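Local coordinates for protein putative hyaluronoglucosaminidase (Clostridium perfringens, PDB 6PWI) that probably hydrolyses N-acetylhexosaminide linkages as a family 84 glycoside hydrolase, this chain holding its catalytic barrel, the smaller domain ahead of it and the helices that follow, at residues V106-F111 / A138-N143; N396-K401 / S478-N483; K401-G406 / M426-A431. One frame throughout, in Å; residues are numbered along the deposited sequence.

Contact 1 (V106-F111 / A138-N143); sequences VVDKYF and AVLGKN. With EDO (1,2-ethanediol), chain I.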
loop_
_atom_site.group_PDB
_atom_site.type_symbol
_atom_site.label_atom_id
_atom_site.label_comp_id
_atom_site.label_asym_id
_atom_site.label_seq_id
_atom_site.Cartn_x
_atom_site.Cartn_y
_atom_site.Cartn_z
ATOM N N VAL A 106 -19.436 30.016 -0.081
ATOM C CA VAL A 106 -19.376 30.503 -1.449
ATOM C C VAL A 106 -19.356 29.322 -2.420
ATOM O O VAL A 106 -20.070 29.333 -3.423
ATOM C CB VAL A 106 -18.160 31.431 -1.644
ATOM C CG1 VAL A 106 -17.992 31.855 -3.097
ATOM C CG2 VAL A 106 -18.234 32.644 -0.727
ATOM N N VAL A 107 -18.554 28.297 -2.105
ATOM C CA VAL A 107 -18.351 27.192 -3.027
ATOM C C VAL A 107 -19.561 26.260 -2.997
ATOM O O VAL A 107 -19.973 25.748 -4.037
ATOM C CB VAL A 107 -17.036 26.437 -2.758
ATOM C CG1 VAL A 107 -16.822 25.332 -3.779
ATOM C CG2 VAL A 107 -15.842 27.377 -2.720
ATOM N N ASP A 108 -20.126 26.046 -1.804
ATOM C CA ASP A 108 -21.346 25.267 -1.682
ATOM C C ASP A 108 -22.429 25.926 -2.533
ATOM O O ASP A 108 -23.149 25.248 -3.268
ATOM C CB ASP A 108 -21.764 25.086 -0.218
ATOM C CG ASP A 108 -23.008 24.226 -0.035
ATOM O OD1 ASP A 108 -23.191 23.266 -0.816
ATOM O OD2 ASP A 108 -23.795 24.518 0.884
ATOM N N LYS A 109 -22.504 27.261 -2.437
ATOM C CA LYS A 109 -23.474 28.065 -3.161
ATOM C C LYS A 109 -23.293 27.873 -4.664
ATOM O O LYS A 109 -24.266 27.647 -5.381
ATOM C CB LYS A 109 -23.307 29.534 -2.767
ATOM C CG LYS A 109 -24.444 30.454 -3.178
ATOM C CD LYS A 109 -24.487 31.728 -2.363
ATOM C CE LYS A 109 -25.755 32.524 -2.595
ATOM N NZ LYS A 109 -25.846 32.959 -4.008
ATOM N N TYR A 110 -22.040 27.959 -5.134
ATOM C CA TYR A 110 -21.746 27.814 -6.552
ATOM C C TYR A 110 -22.281 26.480 -7.077
ATOM O O TYR A 110 -22.837 26.436 -8.169
ATOM C CB TYR A 110 -20.258 28.040 -6.840
ATOM C CG TYR A 110 -19.800 27.506 -8.174
ATOM C CD1 TYR A 110 -19.892 28.268 -9.332
ATOM C CD2 TYR A 110 -19.286 26.220 -8.281
ATOM C CE1 TYR A 110 -19.485 27.766 -10.560
ATOM C CE2 TYR A 110 -18.879 25.703 -9.498
ATOM C CZ TYR A 110 -18.981 26.478 -10.638
ATOM O OH TYR A 110 -18.572 25.950 -11.825
ATOM N N PHE A 111 -22.122 25.400 -6.302
ATOM C CA PHE A 111 -22.566 24.086 -6.744
ATOM C C PHE A 111 -24.089 24.009 -6.764
ATOM O O PHE A 111 -24.664 23.473 -7.703
ATOM C CB PHE A 111 -21.967 22.960 -5.900
ATOM C CG PHE A 111 -20.607 22.497 -6.357
ATOM C CD1 PHE A 111 -20.480 21.435 -7.237
ATOM C CD2 PHE A 111 -19.456 23.130 -5.913
ATOM C CE1 PHE A 111 -19.228 21.014 -7.661
ATOM C CE2 PHE A 111 -18.204 22.708 -6.337
ATOM C CZ PHE A 111 -18.093 21.652 -7.211
ATOM N N ALA A 138 -13.555 23.500 -9.523
ATOM C CA ALA A 138 -14.157 23.451 -8.201
ATOM C C ALA A 138 -14.053 22.050 -7.591
ATOM O O ALA A 138 -14.049 21.042 -8.300
ATOM C CB ALA A 138 -15.592 23.929 -8.270
ATOM N N VAL A 139 -13.978 22.014 -6.257
ATOM C CA VAL A 139 -14.048 20.781 -5.491
ATOM C C VAL A 139 -15.017 21.010 -4.338
ATOM O O VAL A 139 -14.875 21.974 -3.586
ATOM C CB VAL A 139 -12.665 20.359 -4.958
ATOM C CG1 VAL A 139 -12.755 19.170 -4.014
ATOM C CG2 VAL A 139 -11.672 20.085 -6.076
ATOM N N LEU A 140 -15.995 20.112 -4.209
ATOM C CA LEU A 140 -16.878 20.109 -3.058
ATOM C C LEU A 140 -16.774 18.741 -2.392
ATOM O O LEU A 140 -17.064 17.728 -3.026
ATOM C CB LEU A 140 -18.311 20.390 -3.526
ATOM C CG LEU A 140 -19.310 20.722 -2.418
ATOM C CD1 LEU A 140 -19.030 22.095 -1.828
ATOM C CD2 LEU A 140 -20.737 20.656 -2.932
ATOM N N GLY A 141 -16.335 18.723 -1.129
ATOM C CA GLY A 141 -16.237 17.481 -0.379
ATOM C C GLY A 141 -17.244 17.451 0.767
ATOM O O GLY A 141 -17.768 18.496 1.149
ATOM N N LYS A 142 -17.511 16.258 1.314
ATOM C CA LYS A 142 -18.415 16.144 2.449
ATOM C C LYS A 142 -17.756 16.753 3.684
ATOM O O LYS A 142 -18.443 17.165 4.614
ATOM C CB LYS A 142 -18.843 14.695 2.689
ATOM C CG LYS A 142 -17.739 13.739 3.121
ATOM C CD LYS A 142 -18.237 12.323 3.346
ATOM C CE LYS A 142 -19.305 12.214 4.415
ATOM N NZ LYS A 142 -19.969 10.891 4.389
ATOM N N ASN A 143 -16.420 16.815 3.661
ATOM C CA ASN A 143 -15.634 17.464 4.696
ATOM C C ASN A 143 -14.285 17.847 4.093
ATOM O O ASN A 143 -14.046 17.609 2.909
ATOM C CB ASN A 143 -15.488 16.571 5.928
ATOM C CG ASN A 143 -15.038 15.171 5.566
ATOM O OD1 ASN A 143 -14.073 14.996 4.820
ATOM N ND2 ASN A 143 -15.746 14.168 6.063
HETATM C C1 EDO I . -17.565 8.476 7.066
HETATM O O1 EDO I . -18.684 8.484 6.205
HETATM C C2 EDO I . -16.386 9.038 6.375
HETATM O O2 EDO I . -16.768 9.819 5.259
#
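F111 and L140 anchor a helix laid across a beta sheet: helix 106-114 covers strand 136-141 in the alpha/beta domain that matches domain 2 of glycosyl hydrolase family 20. The two short axes run 8.9 Å apart and nearly perpendicular, at 101°, and no hydrogen bond links the segments, so packing alone joins them. The aromatic contacts come first. CB of L140 sits 3.8 Å from the centroid of the F111 ring and 18° off its normal, a CH-pi contact over one face, displaced toward the rim near CE2. The methyl of A138 lies two residues earlier on the same side of the strand and approaches that rim obliquely, its CB 3.5 Å from CE2 of F111. It also touches the Y110 ring, again obliquely, with 3.9 Å between CB and CE2 of Y110. The aliphatic contacts follow. L140 holds its CG anti to the backbone N (chi1 -167°), which sends its forked end up to the helix. CD1 rests 3.9 Å from CA of D108, while CD2 turns to the root of the aromatic residue, 3.9 Å from CG of F111. V107, just before D108 in the helix, sets its CG1 3.9 Å from the carbonyl O of V139, whose own side chain points to the other side of the sheet. The polar groups are satisfied away from this apolar patch: D108 accepts through OD2 from the backbone N of E104, and N143 caps the following helix 144-158 through its OD1, bonded to the backbone N of S146. Beyond the strand, K142 donates to backbone carbonyls of F122 and N124. Its NZ also bonds a bound ethanediol, weakly to O2 and, at 3.3 Å from K142 NZ, to O1.

Contact 2 (N396-K401 / S478-N483); sequences NDINNK and SDPAPN. With EDO (1,2-ethanediol), chain D.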
loop_
_atom_site.group_PDB
_atom_site.type_symbol
_atom_site.label_atom_id
_atom_site.label_comp_id
_atom_site.label_asym_id
_atom_site.label_seq_id
_atom_site.Cartn_x
_atom_site.Cartn_y
_atom_site.Cartn_z
ATOM N N ASN A 396 7.275 -10.090 4.156
ATOM C CA ASN A 396 8.186 -11.135 3.719
ATOM C C ASN A 396 8.951 -11.728 4.905
ATOM O O ASN A 396 9.993 -12.350 4.712
ATOM C CB ASN A 396 9.114 -10.650 2.596
ATOM C CG ASN A 396 10.045 -9.528 3.010
ATOM O OD1 ASN A 396 9.922 -8.970 4.096
ATOM N ND2 ASN A 396 10.985 -9.182 2.149
ATOM N N ASP A 397 8.433 -11.554 6.127
ATOM C CA ASP A 397 9.058 -12.188 7.277
ATOM C C ASP A 397 8.843 -13.698 7.179
ATOM O O ASP A 397 9.543 -14.486 7.820
ATOM C CB ASP A 397 8.611 -11.548 8.595
ATOM C CG ASP A 397 7.131 -11.708 8.886
ATOM O OD1 ASP A 397 6.475 -12.511 8.173
ATOM O OD2 ASP A 397 6.636 -11.016 9.815
ATOM N N ILE A 398 7.875 -14.080 6.338
ATOM C CA ILE A 398 7.550 -15.469 6.059
ATOM C C ILE A 398 8.631 -16.083 5.168
ATOM O O ILE A 398 8.717 -17.306 5.073
ATOM C CB ILE A 398 6.145 -15.588 5.433
ATOM C CG1 ILE A 398 6.061 -14.910 4.061
ATOM C CG2 ILE A 398 5.074 -15.071 6.385
ATOM C CD1 ILE A 398 4.836 -15.297 3.274
ATOM N N ASN A 399 9.443 -15.236 4.516
ATOM C CA ASN A 399 10.517 -15.678 3.636
ATOM C C ASN A 399 11.375 -14.485 3.221
ATOM O O ASN A 399 11.105 -13.831 2.213
ATOM C CB ASN A 399 10.004 -16.404 2.388
ATOM C CG ASN A 399 11.114 -17.110 1.626
ATOM O OD1 ASN A 399 12.300 -16.887 1.889
ATOM N ND2 ASN A 399 10.743 -17.969 0.686
ATOM N N ASN A 400 12.447 -14.246 3.982
ATOM C CA ASN A 400 13.219 -13.022 3.846
ATOM C C ASN A 400 14.035 -13.015 2.557
ATOM O O ASN A 400 14.589 -11.978 2.190
ATOM C CB ASN A 400 14.065 -12.742 5.084
ATOM C CG ASN A 400 13.242 -12.072 6.162
ATOM O OD1 ASN A 400 12.877 -12.720 7.140
ATOM N ND2 ASN A 400 12.901 -10.801 5.961
ATOM N N LYS A 401 14.086 -14.168 1.880
ATOM C CA LYS A 401 14.823 -14.304 0.637
ATOM C C LYS A 401 14.054 -13.623 -0.493
ATOM O O LYS A 401 14.602 -13.413 -1.574
ATOM C CB LYS A 401 15.079 -15.783 0.330
ATOM C CG LYS A 401 16.036 -16.485 1.286
ATOM C CD LYS A 401 16.454 -17.861 0.814
ATOM C CE LYS A 401 15.788 -18.975 1.589
ATOM N NZ LYS A 401 14.353 -19.112 1.242
ATOM N N SER A 478 7.883 -12.280 -6.807
ATOM C CA SER A 478 6.520 -12.181 -6.310
ATOM C C SER A 478 6.051 -13.439 -5.589
ATOM O O SER A 478 5.052 -13.365 -4.878
ATOM C CB SER A 478 5.539 -11.752 -7.382
ATOM O OG SER A 478 5.643 -12.556 -8.549
ATOM N N ASP A 479 6.758 -14.570 -5.750
ATOM C CA ASP A 479 6.298 -15.816 -5.146
ATOM C C ASP A 479 6.994 -16.062 -3.809
ATOM O O ASP A 479 8.190 -16.346 -3.782
ATOM C CB ASP A 479 6.445 -17.018 -6.086
ATOM C CG ASP A 479 5.808 -18.298 -5.550
ATOM O OD1 ASP A 479 5.144 -18.226 -4.490
ATOM O OD2 ASP A 479 5.980 -19.370 -6.191
ATOM N N PRO A 480 6.266 -16.003 -2.669
ATOM C CA PRO A 480 6.864 -16.233 -1.353
ATOM C C PRO A 480 7.141 -17.692 -0.996
ATOM O O PRO A 480 7.852 -17.953 -0.031
ATOM C CB PRO A 480 5.827 -15.642 -0.388
ATOM C CG PRO A 480 4.519 -15.837 -1.104
ATOM C CD PRO A 480 4.842 -15.647 -2.576
ATOM N N ALA A 481 6.581 -18.636 -1.767
ATOM C CA ALA A 481 6.805 -20.061 -1.534
ATOM C C ALA A 481 8.264 -20.434 -1.810
ATOM O O ALA A 481 8.901 -19.854 -2.692
ATOM C CB ALA A 481 5.864 -20.866 -2.394
ATOM N N PRO A 482 8.862 -21.406 -1.079
ATOM C CA PRO A 482 8.204 -22.084 0.042
ATOM C C PRO A 482 8.172 -21.287 1.349
ATOM O O PRO A 482 9.071 -20.499 1.626
ATOM C CB PRO A 482 9.061 -23.351 0.220
ATOM C CG PRO A 482 10.443 -22.932 -0.231
ATOM C CD PRO A 482 10.212 -21.936 -1.349
ATOM N N ASN A 483 7.118 -21.509 2.142
ATOM C CA ASN A 483 6.930 -20.873 3.434
ATOM C C ASN A 483 5.990 -21.745 4.263
ATOM O O ASN A 483 5.216 -22.517 3.698
ATOM C CB ASN A 483 6.425 -19.434 3.303
ATOM C CG ASN A 483 5.114 -19.332 2.550
ATOM O OD1 ASN A 483 4.052 -19.646 3.085
ATOM N ND2 ASN A 483 5.181 -18.900 1.302
HETATM C C1 EDO D . 3.103 -11.920 9.308
HETATM O O1 EDO D . 3.918 -10.995 10.003
HETATM C C2 EDO D . 3.138 -13.282 9.886
HETATM O O2 EDO D . 4.396 -13.916 9.759
HETATM O O HOH W 1 10.210 -19.223 3.827
#
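N399 carries its CG anti to the backbone N (chi1 -168°), which swings the amide across to P480, whereas I398 has CG1 between its backbone N and carbonyl carbon (chi1 64°) and reaches toward the same proline with CD1. Both fall in a type I beta turn, N396 to N399, closed by N399 N to N396 O. The amide of N399 works at both ends. Its ND2 donates to the carbonyl O of P480 at 3.0 Å, nearly straight at 165°, with that oxygen close to the amide plane although the donor stands above the plane of the carbonyl. From the opposite face, well above the carbonyl plane, comes ND2 of N483, 3.1 Å from P480 O, which thus accepts from two amides; OD1 of N483 is bonded to the backbone N of G486. OD1 of N399 is doubly held: the backbone N of K401 donates to it at 3.3 Å, making an Asx turn, and K401 NZ reaches it from the other face at 3.1 Å. Together these bonds fix which way the amide is turned. CD1 of I398 lies 3.8 Å from CB of P480, the two side chains running alongside each other, and the carbonyl O of I398 is 3.6 Å from CB of N483. One water ties the backbones further, donating to I398 O at 2.7 Å and to P482 O at 2.8 Å; the peptide before P482 is cis. D397 gives both carboxylate oxygens to the hydroxyls of a bound ethanediol. The contact thus joins the loop between barrel strands 387-391 and 418-423 to the linker between helices 467-475 and 496-507, with W549 of helix 540-572 bonded to K401 O and strand 602-604 lying against N400 and K401.

Contact 3 (K401-G406 / M426-A431); sequences KRLLMG and MQEAQA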
loop_
_atom_site.group_PDB
_atom_site.type_symbol
_atom_site.label_atom_id
_atom_site.label_comp_id
_atom_site.label_asym_id
_atom_site.label_seq_id
_atom_site.Cartn_x
_atom_site.Cartn_y
_atom_site.Cartn_z
ATOM N N LYS A 401 14.086 -14.168 1.880
ATOM C CA LYS A 401 14.823 -14.304 0.637
ATOM C C LYS A 401 14.054 -13.623 -0.493
ATOM O O LYS A 401 14.602 -13.413 -1.574
ATOM C CB LYS A 401 15.079 -15.783 0.330
ATOM C CG LYS A 401 16.036 -16.485 1.286
ATOM C CD LYS A 401 16.454 -17.861 0.814
ATOM C CE LYS A 401 15.788 -18.975 1.589
ATOM N NZ LYS A 401 14.353 -19.112 1.242
ATOM N N ARG A 402 12.795 -13.253 -0.223
ATOM C CA ARG A 402 11.902 -12.785 -1.272
ATOM C C ARG A 402 11.694 -11.275 -1.196
ATOM O O ARG A 402 11.622 -10.706 -0.112
ATOM C CB ARG A 402 10.546 -13.478 -1.140
ATOM C CG ARG A 402 10.604 -14.981 -1.349
ATOM C CD ARG A 402 11.020 -15.397 -2.749
ATOM N NE ARG A 402 10.847 -16.839 -2.746
ATOM C CZ ARG A 402 11.831 -17.711 -2.575
ATOM N NH1 ARG A 402 13.078 -17.279 -2.472
ATOM N NH2 ARG A 402 11.564 -19.005 -2.532
ATOM N N LEU A 403 11.636 -10.635 -2.366
ATOM C CA LEU A 403 10.884 -9.406 -2.528
ATOM C C LEU A 403 9.534 -9.802 -3.112
ATOM O O LEU A 403 9.478 -10.653 -3.995
ATOM C CB LEU A 403 11.617 -8.472 -3.493
ATOM C CG LEU A 403 12.899 -7.828 -2.974
ATOM C CD1 LEU A 403 13.383 -6.766 -3.950
ATOM C CD2 LEU A 403 12.700 -7.226 -1.590
ATOM N N LEU A 404 8.451 -9.212 -2.599
ATOM C CA LEU A 404 7.126 -9.533 -3.109
ATOM C C LEU A 404 6.520 -8.294 -3.762
ATOM O O LEU A 404 6.033 -7.400 -3.071
ATOM C CB LEU A 404 6.254 -10.071 -1.967
ATOM C CG LEU A 404 6.835 -11.271 -1.216
ATOM C CD1 LEU A 404 5.960 -11.650 -0.026
ATOM C CD2 LEU A 404 7.019 -12.454 -2.160
ATOM N N MET A 405 6.581 -8.244 -5.096
ATOM C CA MET A 405 6.150 -7.063 -5.827
ATOM C C MET A 405 5.200 -7.454 -6.963
ATOM O O MET A 405 5.167 -6.792 -8.001
ATOM C CB MET A 405 7.353 -6.308 -6.404
ATOM C CG MET A 405 8.325 -5.767 -5.366
ATOM S SD MET A 405 9.835 -5.130 -6.147
ATOM C CE MET A 405 9.507 -3.372 -6.128
ATOM N N GLY A 406 4.424 -8.525 -6.756
ATOM C CA GLY A 406 3.452 -8.949 -7.744
ATOM C C GLY A 406 2.145 -8.167 -7.631
ATOM O O GLY A 406 2.003 -7.313 -6.764
ATOM N N MET A 426 6.688 -5.286 3.544
ATOM C CA MET A 426 8.007 -5.869 3.754
ATOM C C MET A 426 8.861 -4.931 4.598
ATOM O O MET A 426 8.560 -3.749 4.716
ATOM C CB MET A 426 8.728 -6.057 2.418
ATOM C CG MET A 426 8.000 -6.934 1.433
ATOM S SD MET A 426 8.881 -6.944 -0.149
ATOM C CE MET A 426 8.016 -5.625 -1.003
ATOM N N GLN A 427 9.967 -5.450 5.136
ATOM C CA GLN A 427 10.932 -4.583 5.793
ATOM C C GLN A 427 11.604 -3.679 4.756
ATOM O O GLN A 427 12.250 -2.696 5.113
ATOM C CB GLN A 427 11.928 -5.401 6.611
ATOM C CG GLN A 427 12.929 -6.166 5.764
ATOM C CD GLN A 427 14.010 -6.805 6.599
ATOM O OE1 GLN A 427 13.838 -7.070 7.792
ATOM N NE2 GLN A 427 15.142 -7.063 5.965
ATOM N N GLU A 428 11.434 -4.018 3.471
ATOM C CA GLU A 428 11.926 -3.198 2.373
ATOM C C GLU A 428 10.844 -2.188 2.001
ATOM O O GLU A 428 9.887 -2.519 1.293
ATOM C CB GLU A 428 12.324 -4.060 1.171
ATOM C CG GLU A 428 13.573 -4.885 1.401
ATOM C CD GLU A 428 13.369 -6.133 2.244
ATOM O OE1 GLU A 428 12.205 -6.542 2.426
ATOM O OE2 GLU A 428 14.376 -6.693 2.726
ATOM N N ALA A 429 11.020 -0.952 2.482
ATOM C CA ALA A 429 9.958 0.039 2.451
ATOM C C ALA A 429 9.627 0.458 1.018
ATOM O O ALA A 429 8.464 0.420 0.622
ATOM C CB ALA A 429 10.309 1.208 3.333
ATOM N N GLN A 430 10.649 0.841 0.246
ATOM C CA GLN A 430 10.458 1.336 -1.112
ATOM C C GLN A 430 9.804 0.274 -1.998
ATOM O O GLN A 430 8.860 0.577 -2.721
ATOM C CB GLN A 430 11.783 1.838 -1.689
ATOM C CG GLN A 430 12.353 3.040 -0.950
ATOM C CD GLN A 430 11.551 4.294 -1.199
ATOM O OE1 GLN A 430 11.178 4.604 -2.327
ATOM N NE2 GLN A 430 11.276 5.032 -0.138
ATOM N N ALA A 431 10.288 -0.974 -1.915
ATOM C CA ALA A 431 9.741 -2.099 -2.662
ATOM C C ALA A 431 8.264 -2.311 -2.336
ATOM O O ALA A 431 7.512 -2.820 -3.167
ATOM C CB ALA A 431 10.548 -3.337 -2.375
HETATM O O HOH W 2 5.257 -4.397 -2.974
#
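The carboxylate of E428 is the flat side-chain group of this contact, and L403 lies over one of its faces, CD2 4.0 Å from CD of E428. The side chains cross at about a right angle, and the same methyl touches CG of E428. Of the carboxylate oxygens, OE1 accepts from ND2 of N396, while OE2 receives a weak bond from NE2 of Q427. The peptide N-H of L404 points straight at the sulfur of M426, a weak hydrogen bond of 3.4 Å from N to SD at 178°. These buried groups knit together two loops of the TIM barrel, the one joining its last two strands and the one that leaves the final strand, 418-423, for helix 433-444. M426 bends at chi3 (-94°), turning CE alongside the L404 peptide to within 3.4 Å of L404 O. M405 reaches A431, shortly before helix 433-444: its CE lies 3.9 Å from CB of A431 and 3.6 Å from A431 O. A water donates to that oxygen at 2.8 Å and to L404 O at 3.1 Å. M405 also touches L470 and A474 of helix 467-475.

In the fold
Contacts 2 and 3 form one continuous region, their centres 10 Å apart, with K401 common to both and contact 3 nested within the loop that contact 2 closes. R402 links them: its NH2 lies 2.8 Å from A481 O, and its backbone O lies 2.8 Å from ND2 of N396, which also serves E428. Contact 1 belongs to the domain ahead of the barrel, with its centre about 48 Å from that of contact 2 and 41 Å from that of contact 3; no atoms touch. None of the three sits at D299, the predicted proton donor; contacts 2 and 3 join barrel loops to each other and to the loop after helix 467-475.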